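Local coordinates for protein putative Xylose isomerase (Rhodospirillum rubrum, PDB 3QXB) that is probably an isomerase, perhaps acting on sugars, of the xylose isomerase-like TIM-barrel family and binds manganese and iron ions, at residues A[86-96]-A[123-134]. Sequence-based numbering, arbitrary orientation.
Sequences IESTFGGLASY and TAAMEVPATGMP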
loop_
_atom_site.group_PDB
_atom_site.type_symbol
_atom_site.label_atom_id
_atom_site.label_comp_id
_atom_site.label_asym_id
_atom_site.label_seq_id
_atom_site.Cartn_x
_atom_site.Cartn_y
_atom_site.Cartn_z
ATOM N N ILE A 86 14.165 -9.666 16.323
ATOM C CA ILE A 86 13.596 -8.510 15.631
ATOM C C ILE A 86 14.450 -7.252 15.931
ATOM O O ILE A 86 14.384 -6.663 17.033
ATOM C CB ILE A 86 12.149 -8.261 15.981
ATOM C CG1 ILE A 86 11.295 -9.502 15.692
ATOM C CG2 ILE A 86 11.609 -7.004 15.176
ATOM C CD1 ILE A 86 9.808 -9.274 15.889
ATOM N N GLU A 87 15.334 -6.951 14.972
ATOM C CA GLU A 87 16.243 -5.820 15.045
ATOM C C GLU A 87 15.611 -4.443 14.883
ATOM O O GLU A 87 16.109 -3.435 15.438
ATOM C CB GLU A 87 17.369 -6.022 14.002
ATOM C CG GLU A 87 18.197 -7.242 14.339
ATOM C CD GLU A 87 19.442 -7.404 13.461
ATOM O OE1 GLU A 87 19.321 -7.336 12.226
ATOM O OE2 GLU A 87 20.523 -7.593 14.041
ATOM N N SER A 88 14.506 -4.387 14.153
ATOM C CA SER A 88 13.858 -3.122 13.898
ATOM C C SER A 88 12.499 -3.387 13.349
ATOM O O SER A 88 12.185 -4.486 12.918
ATOM C CB SER A 88 14.622 -2.274 12.885
ATOM O OG SER A 88 14.943 -3.022 11.723
ATOM N N THR A 89 11.683 -2.353 13.404
ATOM C CA THR A 89 10.406 -2.292 12.748
ATOM C C THR A 89 10.639 -1.282 11.662
ATOM O O THR A 89 11.600 -0.498 11.713
ATOM C CB THR A 89 9.227 -1.795 13.658
ATOM O OG1 THR A 89 9.500 -0.486 14.165
ATOM C CG2 THR A 89 8.934 -2.782 14.814
ATOM N N PHE A 90 9.796 -1.321 10.638
ATOM C CA PHE A 90 9.991 -0.466 9.476
ATOM C C PHE A 90 8.710 -0.249 8.712
ATOM O O PHE A 90 7.920 -1.163 8.583
ATOM C CB PHE A 90 11.025 -1.065 8.533
ATOM C CG PHE A 90 11.904 -0.013 7.865
ATOM C CD1 PHE A 90 13.037 0.436 8.500
ATOM C CD2 PHE A 90 11.572 0.534 6.624
ATOM C CE1 PHE A 90 13.813 1.432 7.956
ATOM C CE2 PHE A 90 12.361 1.518 6.076
ATOM C CZ PHE A 90 13.477 1.946 6.718
ATOM N N GLY A 91 8.565 0.949 8.137
ATOM C CA GLY A 91 7.458 1.289 7.224
ATOM C C GLY A 91 7.335 0.355 6.045
ATOM O O GLY A 91 8.347 -0.167 5.511
ATOM N N GLY A 92 6.088 0.144 5.651
ATOM C CA GLY A 92 5.744 -0.648 4.486
ATOM C C GLY A 92 4.855 0.164 3.554
ATOM O O GLY A 92 4.959 1.411 3.498
ATOM N N LEU A 93 4.014 -0.529 2.784
ATOM C CA LEU A 93 3.235 0.138 1.725
ATOM C C LEU A 93 2.139 1.015 2.252
ATOM O O LEU A 93 1.896 2.060 1.676
ATOM C CB LEU A 93 2.729 -0.861 0.625
ATOM C CG LEU A 93 3.915 -1.657 -0.030
ATOM C CD1 LEU A 93 3.513 -2.538 -1.239
ATOM C CD2 LEU A 93 5.181 -0.789 -0.438
ATOM N N ALA A 94 1.450 0.607 3.330
ATOM C CA ALA A 94 0.370 1.425 3.929
ATOM C C ALA A 94 0.920 2.820 4.309
ATOM O O ALA A 94 0.311 3.859 3.992
ATOM C CB ALA A 94 -0.213 0.729 5.140
ATOM N N SER A 95 2.100 2.791 4.930
ATOM C CA SER A 95 2.809 3.982 5.345
ATOM C C SER A 95 3.270 4.818 4.169
ATOM O O SER A 95 3.106 6.024 4.175
ATOM C CB SER A 95 4.044 3.636 6.220
ATOM O OG SER A 95 4.773 4.825 6.569
ATOM N N TYR A 96 3.850 4.178 3.164
ATOM C CA TYR A 96 4.487 4.883 2.045
ATOM C C TYR A 96 3.490 5.512 1.118
ATOM O O TYR A 96 3.874 6.349 0.322
ATOM C CB TYR A 96 5.379 3.938 1.250
ATOM C CG TYR A 96 6.305 4.627 0.272
ATOM C CD1 TYR A 96 7.241 5.580 0.695
ATOM C CD2 TYR A 96 6.232 4.347 -1.102
ATOM C CE1 TYR A 96 8.090 6.191 -0.212
ATOM C CE2 TYR A 96 7.097 4.982 -2.027
ATOM C CZ TYR A 96 8.030 5.881 -1.565
ATOM O OH TYR A 96 8.857 6.506 -2.476
ATOM N N THR A 123 6.860 0.148 18.583
ATOM C CA THR A 123 8.195 -0.489 18.615
ATOM C C THR A 123 8.687 -0.671 20.067
ATOM O O THR A 123 9.240 -1.724 20.408
ATOM C CB THR A 123 9.177 0.331 17.771
ATOM O OG1 THR A 123 8.665 0.454 16.424
ATOM C CG2 THR A 123 10.590 -0.327 17.786
ATOM N N ALA A 124 8.498 0.331 20.926
ATOM C CA ALA A 124 8.890 0.226 22.354
ATOM C C ALA A 124 8.074 -0.866 23.046
ATOM O O ALA A 124 8.575 -1.602 23.867
ATOM C CB ALA A 124 8.645 1.570 23.091
ATOM N N ALA A 125 6.807 -0.976 22.694
ATOM C CA ALA A 125 5.936 -2.003 23.299
ATOM C C ALA A 125 6.459 -3.392 22.985
ATOM O O ALA A 125 6.430 -4.300 23.854
ATOM C CB ALA A 125 4.468 -1.812 22.810
HETATM N N MSE A 126 6.989 -3.552 21.767
HETATM C CA MSE A 126 7.623 -4.806 21.305
HETATM C C MSE A 126 8.985 -5.079 21.901
HETATM O O MSE A 126 9.514 -6.168 21.719
HETATM C CB MSE A 126 7.765 -4.827 19.770
HETATM C CG MSE A 126 6.459 -4.792 19.061
HETATM SE SE MSE A 126 6.534 -4.613 17.163
HETATM C CE MSE A 126 6.933 -6.435 16.718
ATOM N N GLU A 127 9.540 -4.081 22.599
ATOM C CA GLU A 127 10.935 -4.070 23.061
ATOM C C GLU A 127 11.909 -4.255 21.911
ATOM O O GLU A 127 12.932 -4.915 22.038
ATOM C CB GLU A 127 11.161 -5.059 24.193
ATOM C CG GLU A 127 10.267 -4.817 25.377
ATOM C CD GLU A 127 10.379 -5.905 26.422
ATOM O OE1 GLU A 127 11.380 -6.664 26.436
ATOM O OE2 GLU A 127 9.457 -5.983 27.246
ATOM N N VAL A 128 11.596 -3.634 20.776
ATOM C CA VAL A 128 12.471 -3.613 19.639
ATOM C C VAL A 128 13.245 -2.282 19.677
ATOM O O VAL A 128 12.678 -1.223 19.962
ATOM C CB VAL A 128 11.648 -3.785 18.344
ATOM C CG1 VAL A 128 12.458 -3.525 17.075
ATOM C CG2 VAL A 128 11.038 -5.154 18.335
ATOM N N PRO A 129 14.542 -2.325 19.374
ATOM C CA PRO A 129 15.424 -1.173 19.590
ATOM C C PRO A 129 15.420 -0.055 18.559
ATOM O O PRO A 129 15.924 1.027 18.851
ATOM C CB PRO A 129 16.821 -1.798 19.659
ATOM C CG PRO A 129 16.719 -3.117 19.049
ATOM C CD PRO A 129 15.271 -3.544 19.011
ATOM N N ALA A 130 14.826 -0.266 17.393
ATOM C CA ALA A 130 14.998 0.687 16.335
ATOM C C ALA A 130 13.802 0.633 15.411
ATOM O O ALA A 130 13.148 -0.405 15.310
ATOM C CB ALA A 130 16.327 0.397 15.563
ATOM N N THR A 131 13.540 1.748 14.745
ATOM C CA THR A 131 12.489 1.838 13.723
ATOM C C THR A 131 12.929 2.850 12.680
ATOM O O THR A 131 13.864 3.631 12.904
ATOM C CB THR A 131 11.097 2.206 14.308
ATOM O OG1 THR A 131 10.054 1.962 13.331
ATOM C CG2 THR A 131 11.048 3.655 14.766
ATOM N N GLY A 132 12.330 2.757 11.504
ATOM C CA GLY A 132 12.612 3.694 10.445
ATOM C C GLY A 132 11.593 3.660 9.308
ATOM O O GLY A 132 10.651 2.833 9.297
HETATM N N MSE A 133 11.785 4.564 8.360
HETATM C CA MSE A 133 10.945 4.671 7.196
HETATM C C MSE A 133 11.596 5.631 6.187
HETATM O O MSE A 133 12.552 6.343 6.537
HETATM C CB MSE A 133 9.553 5.198 7.600
HETATM C CG MSE A 133 9.595 6.535 8.373
HETATM SE SE MSE A 133 7.914 7.253 9.031
HETATM C CE MSE A 133 7.295 7.985 7.381
ATOM N N PRO A 134 11.078 5.655 4.954
ATOM C CA PRO A 134 11.422 6.750 4.048
ATOM C C PRO A 134 10.976 8.064 4.655
ATOM O O PRO A 134 10.035 8.111 5.443
ATOM C CB PRO A 134 10.640 6.439 2.766
ATOM C CG PRO A 134 10.234 4.968 2.899
ATOM C CD PRO A 134 10.182 4.658 4.341
#
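Neighbouring parallel strands of a TIM barrel, 86-90 and 130-133, meet here, joined by a crossover through helix 106-125, and the pair is packed on both its helix-facing side and its inner side. The backbones are linked by Thr-89 N to Ala-130 O and, nearly straight at 163°, by Gly-91 N to Gly-132 O; between them the bond from Gly-132 N to Thr-89 O is weak, at 3.3 Å.

On the helix-facing side the hydroxyls do the joining. Thr-89 OG1, lying between its backbone N and carbonyl carbon (chi1 59°), sits 2.6 Å from Thr-131 OG1 in a hydrogen bond that either could donate, and it meets Thr-123 OG1 tip to tip, also at 2.6 Å. Thr-131 OG1 is held in addition by the Tyr-56 hydroxyl, and Thr-123 OG1 by the carbonyl of Ala-119. Around them the packing is apolar: SE of Met-126, deposited as selenomethionine, lies 3.8 Å from Thr-89 CG2, and Val-128 CG2 presses on Ile-86 CG2 at 3.7 Å.

On the inner side of the barrel, the Phe-90 ring lies with one face against the backbone of the neighbouring strand. Gly-132 O stands 3.3 Å above the ring plane, over its centre, with Met-133 N over the same face nearer the rim. Glycine matters at 132, since a side chain there would run into Phe-90 CE1. Replacing the ring with an alanine would probably uncover the Gly-132 to Met-133 peptide and open a gap beside Glu-178 and His-244, both metal ligands. Farther along, Pro-134 CG rests 3.8 Å from Tyr-96 CD1.

The whole is a beta-alpha-beta unit of a TIM barrel, here of the xylose isomerase-like family, with metal ligands near the C-terminal ends of the strands.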